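Local coordinates for protein chitinase (Jonesia denitrificans, PDB 5VG0) that binds copper and probably cleaves chitin oxidatively, as the lytic polysaccharide monooxygenase domain of a larger chitinase, at residues F49-L52 with S56-W59; Q11-S16 with P58-E63; T5-R10 with T62-T67. All coordinates share one frame; numbering follows the deposited sequence. Where two conformers were deposited one is given.

Contact 1. Residues F49-L52 with S56-W59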
loop_
_atom_site.group_PDB
_atom_site.type_symbol
_atom_site.label_atom_id
_atom_site.label_comp_id
_atom_site.label_asym_id
_atom_site.label_seq_id
_atom_site.Cartn_x
_atom_site.Cartn_y
_atom_site.Cartn_z
ATOM N N PHE A 49 9.612 0.861 10.453
ATOM C CA PHE A 49 9.408 1.396 9.115
ATOM C C PHE A 49 8.858 2.824 9.150
ATOM O O PHE A 49 8.164 3.263 8.228
ATOM C CB PHE A 49 8.520 0.444 8.305
ATOM C CG PHE A 49 9.001 -0.988 8.298
ATOM C CD1 PHE A 49 10.327 -1.306 8.009
ATOM C CD2 PHE A 49 8.133 -2.014 8.594
ATOM C CE1 PHE A 49 10.746 -2.624 7.996
ATOM C CE2 PHE A 49 8.559 -3.328 8.592
ATOM C CZ PHE A 49 9.858 -3.634 8.292
ATOM N N ALA A 50 9.233 3.589 10.180
ATOM C CA ALA A 50 8.740 4.953 10.341
ATOM C C ALA A 50 9.105 5.859 9.170
ATOM O O ALA A 50 8.417 6.856 8.942
ATOM C CB ALA A 50 9.271 5.568 11.636
ATOM N N ILE A 51 10.167 5.550 8.426
ATOM C CA ILE A 51 10.524 6.376 7.278
ATOM C C ILE A 51 9.368 6.488 6.297
ATOM O O ILE A 51 9.244 7.493 5.591
ATOM C CB ILE A 51 11.788 5.829 6.597
ATOM C CG1 ILE A 51 12.272 6.812 5.516
ATOM C CG2 ILE A 51 11.518 4.455 5.991
ATOM C CD1 ILE A 51 13.729 6.906 5.352
ATOM N N LEU A 52 8.513 5.459 6.216
ATOM C CA LEU A 52 7.412 5.483 5.262
ATOM C C LEU A 52 6.409 6.581 5.560
ATOM O O LEU A 52 5.612 6.918 4.682
ATOM C CB LEU A 52 6.695 4.137 5.244
ATOM C CG LEU A 52 7.556 2.938 4.840
ATOM C CD1 LEU A 52 6.758 1.660 4.988
ATOM C CD2 LEU A 52 8.090 3.090 3.412
ATOM N N SER A 56 8.564 14.616 4.342
ATOM C CA SER A 56 9.594 15.568 3.954
ATOM C C SER A 56 10.572 14.982 2.949
ATOM O O SER A 56 11.305 15.735 2.295
ATOM C CB SER A 56 10.341 16.071 5.184
ATOM O OG SER A 56 11.282 15.126 5.668
ATOM N N LYS A 57 10.589 13.664 2.799
ATOM C CA LYS A 57 11.478 13.039 1.841
ATOM C C LYS A 57 10.940 13.260 0.430
ATOM O O LYS A 57 9.725 13.373 0.229
ATOM C CB LYS A 57 11.578 11.540 2.096
ATOM C CG LYS A 57 12.152 11.131 3.445
ATOM C CD LYS A 57 13.653 11.309 3.476
ATOM C CE LYS A 57 14.240 11.080 4.866
ATOM N NZ LYS A 57 14.121 12.279 5.742
ATOM N N PRO A 58 11.822 13.284 -0.576
ATOM C CA PRO A 58 11.370 13.464 -1.975
ATOM C C PRO A 58 10.873 12.153 -2.571
ATOM O O PRO A 58 11.512 11.527 -3.421
ATOM C CB PRO A 58 12.635 14.003 -2.658
ATOM C CG PRO A 58 13.742 13.381 -1.903
ATOM C CD PRO A 58 13.295 13.347 -0.469
ATOM N N TRP A 59 9.710 11.713 -2.099
ATOM C CA TRP A 59 9.121 10.484 -2.596
ATOM C C TRP A 59 8.756 10.658 -4.064
ATOM O O TRP A 59 8.064 11.618 -4.412
ATOM C CB TRP A 59 7.847 10.130 -1.805
ATOM C CG TRP A 59 8.161 9.700 -0.409
ATOM C CD1 TRP A 59 8.004 10.421 0.732
ATOM C CD2 TRP A 59 8.710 8.437 -0.010
ATOM N NE1 TRP A 59 8.413 9.687 1.815
ATOM C CE2 TRP A 59 8.861 8.468 1.387
ATOM C CE3 TRP A 59 9.085 7.281 -0.700
ATOM C CZ2 TRP A 59 9.374 7.396 2.104
ATOM C CZ3 TRP A 59 9.598 6.207 0.020
ATOM C CH2 TRP A 59 9.741 6.278 1.398
#
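The backbone O of Leu52, a residue that packs on Trp59, takes a hydrogen bond from Arg10 NH1. Leu52 N is bonded to Phe49 O within a 3-10 segment, and the 56-59 segment holds an inverse gamma turn centred on Pro58. Both lie in the long loop between strands 34-36 and 62-64 of the lytic polysaccharide monooxygenase domain. The 3-10 segment and the returning chain are joined through the Trp59 indole and the stem of Lys57.

The indole comes in with its six-membered ring leading. Its CZ2 is 3.5 Å from Ile51 O, which sits at the ring edge and in the ring plane. The carbonyl therefore faces aromatic C-H rather than the pi cloud. With chi1 at -70°, CG stands anti to the carbonyl carbon of Trp59, and this aims the ring at the 3-10 segment. Leu52 CD2 comes within 4.1 Å of Trp59 CH2, and the two side chains cross at about a right angle. The CB of Leu52 points away from the 56-59 segment, but the tip of the leucine, CD2, reaches back to the indole. Leu52 CA lies near Trp59 CZ2 as well, at 4.2 Å.

Farther out, Ile51 and Lys57 meet through carbon atoms. Ile51 CD1 lies 4.2 Å from Lys57 CE. The last lysine torsion, chi4 -82°, bends NZ away from the line of the chain. Asp54 ties three residues of the returning chain: OD2 forms a salt bridge with Lys57 NZ, OD1 is hydrogen-bonded to Ser56 OG, and its backbone O is hydrogen-bonded to Trp59 NE1, which helps to fix the ring's rotation. Around Pro58 the turn is closed by a weak bond from Trp59 N to Lys57 O, at 2.9 Å.

Contact 2. Residues Q11-S16 with P58-E63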
loop_
_atom_site.group_PDB
_atom_site.type_symbol
_atom_site.label_atom_id
_atom_site.label_comp_id
_atom_site.label_asym_id
_atom_site.label_seq_id
_atom_site.Cartn_x
_atom_site.Cartn_y
_atom_site.Cartn_z
ATOM N N GLN A 11 7.272 1.511 -0.131
ATOM C CA GLN A 11 8.198 0.423 0.155
ATOM C C GLN A 11 8.738 -0.204 -1.125
ATOM O O GLN A 11 9.896 -0.623 -1.159
ATOM C CB GLN A 11 7.594 -0.621 1.110
ATOM C CG GLN A 11 6.245 -1.207 0.730
ATOM C CD GLN A 11 5.116 -0.515 1.449
ATOM O OE1 GLN A 11 4.949 0.699 1.329
ATOM N NE2 GLN A 11 4.363 -1.261 2.232
ATOM N N ALA A 12 7.913 -0.295 -2.178
ATOM C CA ALA A 12 8.402 -0.809 -3.457
ATOM C C ALA A 12 9.515 0.053 -4.028
ATOM O O ALA A 12 10.500 -0.463 -4.567
ATOM C CB ALA A 12 7.263 -0.879 -4.468
ATOM N N LEU A 13 9.376 1.370 -3.920
ATOM C CA LEU A 13 10.384 2.279 -4.451
ATOM C C LEU A 13 11.680 2.157 -3.677
ATOM O O LEU A 13 12.769 2.198 -4.261
ATOM C CB LEU A 13 9.847 3.703 -4.420
ATOM C CG LEU A 13 8.686 3.941 -5.390
ATOM C CD1 LEU A 13 7.957 5.222 -5.045
ATOM C CD2 LEU A 13 9.139 3.971 -6.811
ATOM N N CYS A 14 11.591 1.999 -2.364
ATOM C CA CYS A 14 12.781 1.743 -1.569
ATOM C C CYS A 14 13.464 0.453 -2.034
ATOM O O CYS A 14 14.682 0.417 -2.239
ATOM C CB CYS A 14 12.415 1.641 -0.084
ATOM S SG CYS A 14 11.921 3.200 0.661
ATOM N N ALA A 15 12.693 -0.625 -2.176
ATOM C CA ALA A 15 13.253 -1.935 -2.488
ATOM C C ALA A 15 13.825 -1.987 -3.897
ATOM O O ALA A 15 14.718 -2.791 -4.171
ATOM C CB ALA A 15 12.181 -3.006 -2.291
ATOM N N SER A 16 13.318 -1.181 -4.808
ATOM C CA SER A 16 13.784 -1.142 -6.183
ATOM C C SER A 16 14.943 -0.180 -6.384
ATOM O O SER A 16 15.444 -0.062 -7.505
ATOM C CB SER A 16 12.635 -0.735 -7.108
ATOM O OG SER A 16 11.604 -1.700 -7.076
ATOM N N PRO A 58 11.822 13.284 -0.576
ATOM C CA PRO A 58 11.370 13.464 -1.975
ATOM C C PRO A 58 10.873 12.153 -2.571
ATOM O O PRO A 58 11.512 11.527 -3.421
ATOM C CB PRO A 58 12.635 14.003 -2.658
ATOM C CG PRO A 58 13.742 13.381 -1.903
ATOM C CD PRO A 58 13.295 13.347 -0.469
ATOM N N TRP A 59 9.710 11.713 -2.099
ATOM C CA TRP A 59 9.121 10.484 -2.596
ATOM C C TRP A 59 8.756 10.658 -4.064
ATOM O O TRP A 59 8.064 11.618 -4.412
ATOM C CB TRP A 59 7.847 10.130 -1.805
ATOM C CG TRP A 59 8.161 9.700 -0.409
ATOM C CD1 TRP A 59 8.004 10.421 0.732
ATOM C CD2 TRP A 59 8.710 8.437 -0.010
ATOM N NE1 TRP A 59 8.413 9.687 1.815
ATOM C CE2 TRP A 59 8.861 8.468 1.387
ATOM C CE3 TRP A 59 9.085 7.281 -0.700
ATOM C CZ2 TRP A 59 9.374 7.396 2.104
ATOM C CZ3 TRP A 59 9.598 6.207 0.020
ATOM C CH2 TRP A 59 9.741 6.278 1.398
ATOM N N PRO A 60 9.139 9.739 -4.937
ATOM C CA PRO A 60 8.697 9.826 -6.330
ATOM C C PRO A 60 7.203 9.613 -6.456
ATOM O O PRO A 60 6.594 8.877 -5.692
ATOM C CB PRO A 60 9.471 8.685 -7.009
ATOM C CG PRO A 60 10.611 8.392 -6.121
ATOM C CD PRO A 60 10.118 8.658 -4.741
ATOM N N THR A 61 6.617 10.251 -7.450
ATOM C CA THR A 61 5.203 10.081 -7.736
ATOM C C THR A 61 5.026 9.389 -9.077
ATOM O O THR A 61 5.884 9.489 -9.965
ATOM C CB THR A 61 4.466 11.426 -7.760
ATOM O OG1 THR A 61 5.014 12.267 -8.771
ATOM C CG2 THR A 61 4.555 12.128 -6.413
ATOM N N THR A 62 3.905 8.694 -9.221
ATOM C CA THR A 62 3.547 8.038 -10.466
ATOM C C THR A 62 2.341 8.737 -11.070
ATOM O O THR A 62 1.347 8.978 -10.384
ATOM C CB THR A 62 3.220 6.573 -10.202
ATOM O OG1 THR A 62 4.326 5.957 -9.548
ATOM C CG2 THR A 62 2.923 5.826 -11.492
ATOM N N GLU A 63 2.422 9.036 -12.357
ATOM C CA GLU A 63 1.305 9.631 -13.077
ATOM C C GLU A 63 0.333 8.534 -13.480
ATOM O O GLU A 63 0.723 7.538 -14.107
ATOM C CB GLU A 63 1.804 10.342 -14.331
ATOM C CG GLU A 63 2.685 11.553 -14.033
ATOM C CD GLU A 63 3.312 12.178 -15.266
ATOM O OE1 GLU A 63 2.928 11.814 -16.400
ATOM O OE2 GLU A 63 4.194 13.044 -15.094
#
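The six-membered ring of Trp59 meets Cys14 SG at its edge, while Arg10 lies over a face of the indole as a cation-pi partner and Phe21 adds an edge-to-face ring contact. The Cys14 approach is a sulfur-aromatic contact between helix 10-15 and the chain leading into strand 62-64. SG is 4.9 Å from the centroid of the six-membered ring and 79° off its normal. It is 3.8 Å from CH2 and 3.9 Å from CZ3 of Trp59, and the sulfur sits off the CH2-CZ3 edge. The same SG forms the disulfide with Cys23.

One residue back on the helix, Leu13 points toward Pro60. With chi1 at -68°, its CG is anti to the carbonyl carbon and the isobutyl group reaches out from the helix. Beyond Pro60 the chain enters the sheet, where Thr62 makes backbone hydrogen bonds with Asp138 and Val140 of strand 131-141. The helix is thus packed against the entry to a sheet strand. Leu13 CD1 touches Pro60 twice, at CD (4.1 Å) and at the backbone O (4.0 Å).

Contact 3. Residues T5-R10 with T62-T67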
loop_
_atom_site.group_PDB
_atom_site.type_symbol
_atom_site.label_atom_id
_atom_site.label_comp_id
_atom_site.label_asym_id
_atom_site.label_seq_id
_atom_site.Cartn_x
_atom_site.Cartn_y
_atom_site.Cartn_z
ATOM N N THR A 5 2.984 -3.275 -6.027
ATOM C CA THR A 5 4.086 -3.081 -6.954
ATOM C C THR A 5 3.778 -2.089 -8.069
ATOM O O THR A 5 4.712 -1.543 -8.651
ATOM C CB THR A 5 4.506 -4.414 -7.567
ATOM O OG1 THR A 5 3.402 -4.956 -8.280
ATOM C CG2 THR A 5 4.951 -5.412 -6.499
ATOM N N ASP A 6 2.513 -1.846 -8.393
ATOM C CA ASP A 6 2.156 -0.963 -9.489
ATOM C C ASP A 6 0.760 -0.390 -9.232
ATOM O O ASP A 6 -0.174 -1.126 -9.013
ATOM C CB ASP A 6 2.169 -1.717 -10.805
ATOM C CG ASP A 6 1.956 -0.803 -11.982
ATOM O OD1 ASP A 6 2.630 0.241 -12.037
ATOM O OD2 ASP A 6 1.111 -1.122 -12.838
ATOM N N PRO A 7 0.618 0.948 -9.205
ATOM C CA PRO A 7 1.695 1.932 -9.133
ATOM C C PRO A 7 2.527 1.638 -7.892
ATOM O O PRO A 7 2.002 1.162 -6.891
ATOM C CB PRO A 7 0.956 3.270 -9.014
ATOM C CG PRO A 7 -0.396 2.971 -8.618
ATOM C CD PRO A 7 -0.704 1.558 -8.969
ATOM N N PRO A 8 3.826 1.900 -7.935
ATOM C CA PRO A 8 4.675 1.438 -6.832
ATOM C C PRO A 8 4.370 2.139 -5.523
ATOM O O PRO A 8 4.253 3.362 -5.455
ATOM C CB PRO A 8 6.094 1.754 -7.311
ATOM C CG PRO A 8 5.936 2.738 -8.374
ATOM C CD PRO A 8 4.630 2.465 -9.032
ATOM N N SER A 9 4.290 1.344 -4.462
ATOM C CA SER A 9 4.206 1.863 -3.115
ATOM C C SER A 9 5.547 2.454 -2.672
ATOM O O SER A 9 6.603 2.215 -3.260
ATOM C CB SER A 9 3.795 0.748 -2.161
ATOM O OG SER A 9 4.726 -0.322 -2.221
ATOM N N ARG A 10 5.499 3.199 -1.568
ATOM C CA ARG A 10 6.720 3.738 -0.983
ATOM C C ARG A 10 7.726 2.626 -0.698
ATOM O O ARG A 10 8.910 2.759 -1.023
ATOM C CB ARG A 10 6.396 4.570 0.264
ATOM C CG ARG A 10 5.662 5.865 -0.058
ATOM C CD ARG A 10 5.485 6.738 1.159
ATOM N NE ARG A 10 4.797 7.965 0.791
ATOM C CZ ARG A 10 4.519 8.961 1.607
ATOM N NH1 ARG A 10 4.855 8.913 2.875
ATOM N NH2 ARG A 10 3.900 10.013 1.110
ATOM N N THR A 62 3.905 8.694 -9.221
ATOM C CA THR A 62 3.547 8.038 -10.466
ATOM C C THR A 62 2.341 8.737 -11.070
ATOM O O THR A 62 1.347 8.978 -10.384
ATOM C CB THR A 62 3.220 6.573 -10.202
ATOM O OG1 THR A 62 4.326 5.957 -9.548
ATOM C CG2 THR A 62 2.923 5.826 -11.492
ATOM N N GLU A 63 2.422 9.036 -12.357
ATOM C CA GLU A 63 1.305 9.631 -13.077
ATOM C C GLU A 63 0.333 8.534 -13.480
ATOM O O GLU A 63 0.723 7.538 -14.107
ATOM C CB GLU A 63 1.804 10.342 -14.331
ATOM C CG GLU A 63 2.685 11.553 -14.033
ATOM C CD GLU A 63 3.312 12.178 -15.266
ATOM O OE1 GLU A 63 2.928 11.814 -16.400
ATOM O OE2 GLU A 63 4.194 13.044 -15.094
ATOM N N ILE A 64 -0.935 8.712 -13.130
ATOM C CA ILE A 64 -1.969 7.725 -13.414
ATOM C C ILE A 64 -3.222 8.448 -13.886
ATOM O O ILE A 64 -3.347 9.665 -13.775
ATOM C CB ILE A 64 -2.300 6.835 -12.188
ATOM C CG1 ILE A 64 -2.840 7.671 -11.029
ATOM C CG2 ILE A 64 -1.084 6.026 -11.757
ATOM C CD1 ILE A 64 -3.477 6.842 -9.946
ATOM N N ALA A 65 -4.162 7.669 -14.396
ATOM C CA ALA A 65 -5.484 8.136 -14.770
ATOM C C ALA A 65 -6.449 7.979 -13.589
ATOM O O ALA A 65 -6.111 7.408 -12.554
ATOM C CB ALA A 65 -5.962 7.341 -15.974
ATOM N N SER A 66 -7.684 8.467 -13.753
ATOM C CA SER A 66 -8.667 8.426 -12.673
ATOM C C SER A 66 -9.233 7.038 -12.446
ATOM O O SER A 66 -9.813 6.784 -11.389
ATOM C CB SER A 66 -9.798 9.415 -12.915
ATOM O OG SER A 66 -10.492 9.107 -14.105
ATOM N N THR A 67 -9.094 6.150 -13.425
ATOM C CA THR A 67 -9.331 4.720 -13.268
ATOM C C THR A 67 -7.997 4.035 -13.522
ATOM O O THR A 67 -7.330 4.313 -14.528
ATOM C CB THR A 67 -10.400 4.236 -14.253
ATOM O OG1 THR A 67 -11.664 4.738 -13.830
ATOM C CG2 THR A 67 -10.479 2.728 -14.295
#
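With chi1 of Thr62 at -56°, its two branches are shared between Pro8 and Pro7. OG1 stands beside the backbone N of Thr62 and turns to the Pro8 ring. CG2 is anti to that N and turns to Pro7. Thr62 OG1 is 3.5 Å from Pro8 CD and 3.8 Å from Pro8 CG, so the hydroxyl oxygen rests against ring C-H groups. This is a van der Waals contact. On the other branch, Thr62 CG2 lies 4.1 Å from Pro7 CB, and Thr62 CB is nearly as close to the same atom.

Ile64 adds a looser apolar contact to Pro7. Its chi1 of 62° leaves Ile64 CG2 on the side of the proline, 4.4 Å from Pro7 CB. Pro7 CB therefore lies against methyl groups from two residues of strand 62-64. Both of these residues direct their CB toward the proline pair. Ile64 also packs on Val139 and Val141 of strand 131-141.

The peptide bond before Pro7 is cis. It bends the chain as it leaves strand 2-6, just after Thr5 and Asp6 form a classic beta bulge opposite Thr71. The chain then runs past Thr62 to Ser9, the N-cap of helix 10-15, whose OG is hydrogen-bonded to Ala12 N.

Strand 2-6 belongs to the three-stranded antiparallel sheet. Strand 62-64 runs parallel to strand 131-141 in the other, mixed sheet. The prolines therefore join the exit of a strand in one sheet to a short strand of the other, in the beta-sandwich, immunoglobulin-like core typical of lytic polysaccharide monooxygenases.

Overall arrangement
The three contacts follow one run of chain, 56-67, past the 5-10 segment, helix 10-15 and the 49-52 segment. Contacts 1 and 2 share Trp59, and their centres are 10 Å apart. Contacts 2 and 3 share Thr62, also 10 Å apart between centres; contacts 1 and 3 are about 17 Å apart. Arg10 links the set: its CB is 3.6 Å from Trp59 CZ3, and Arg10 NH1 is 2.8 Å from Leu52 O, a probable hydrogen bond. Leu13 CD2 touches Pro8 CG at 3.8 Å, and Leu52 CD2 touches Gln11 N at 4.0 Å. All three lie away from the copper and peroxide site of His1 and His78. His1 precedes strand 2-6.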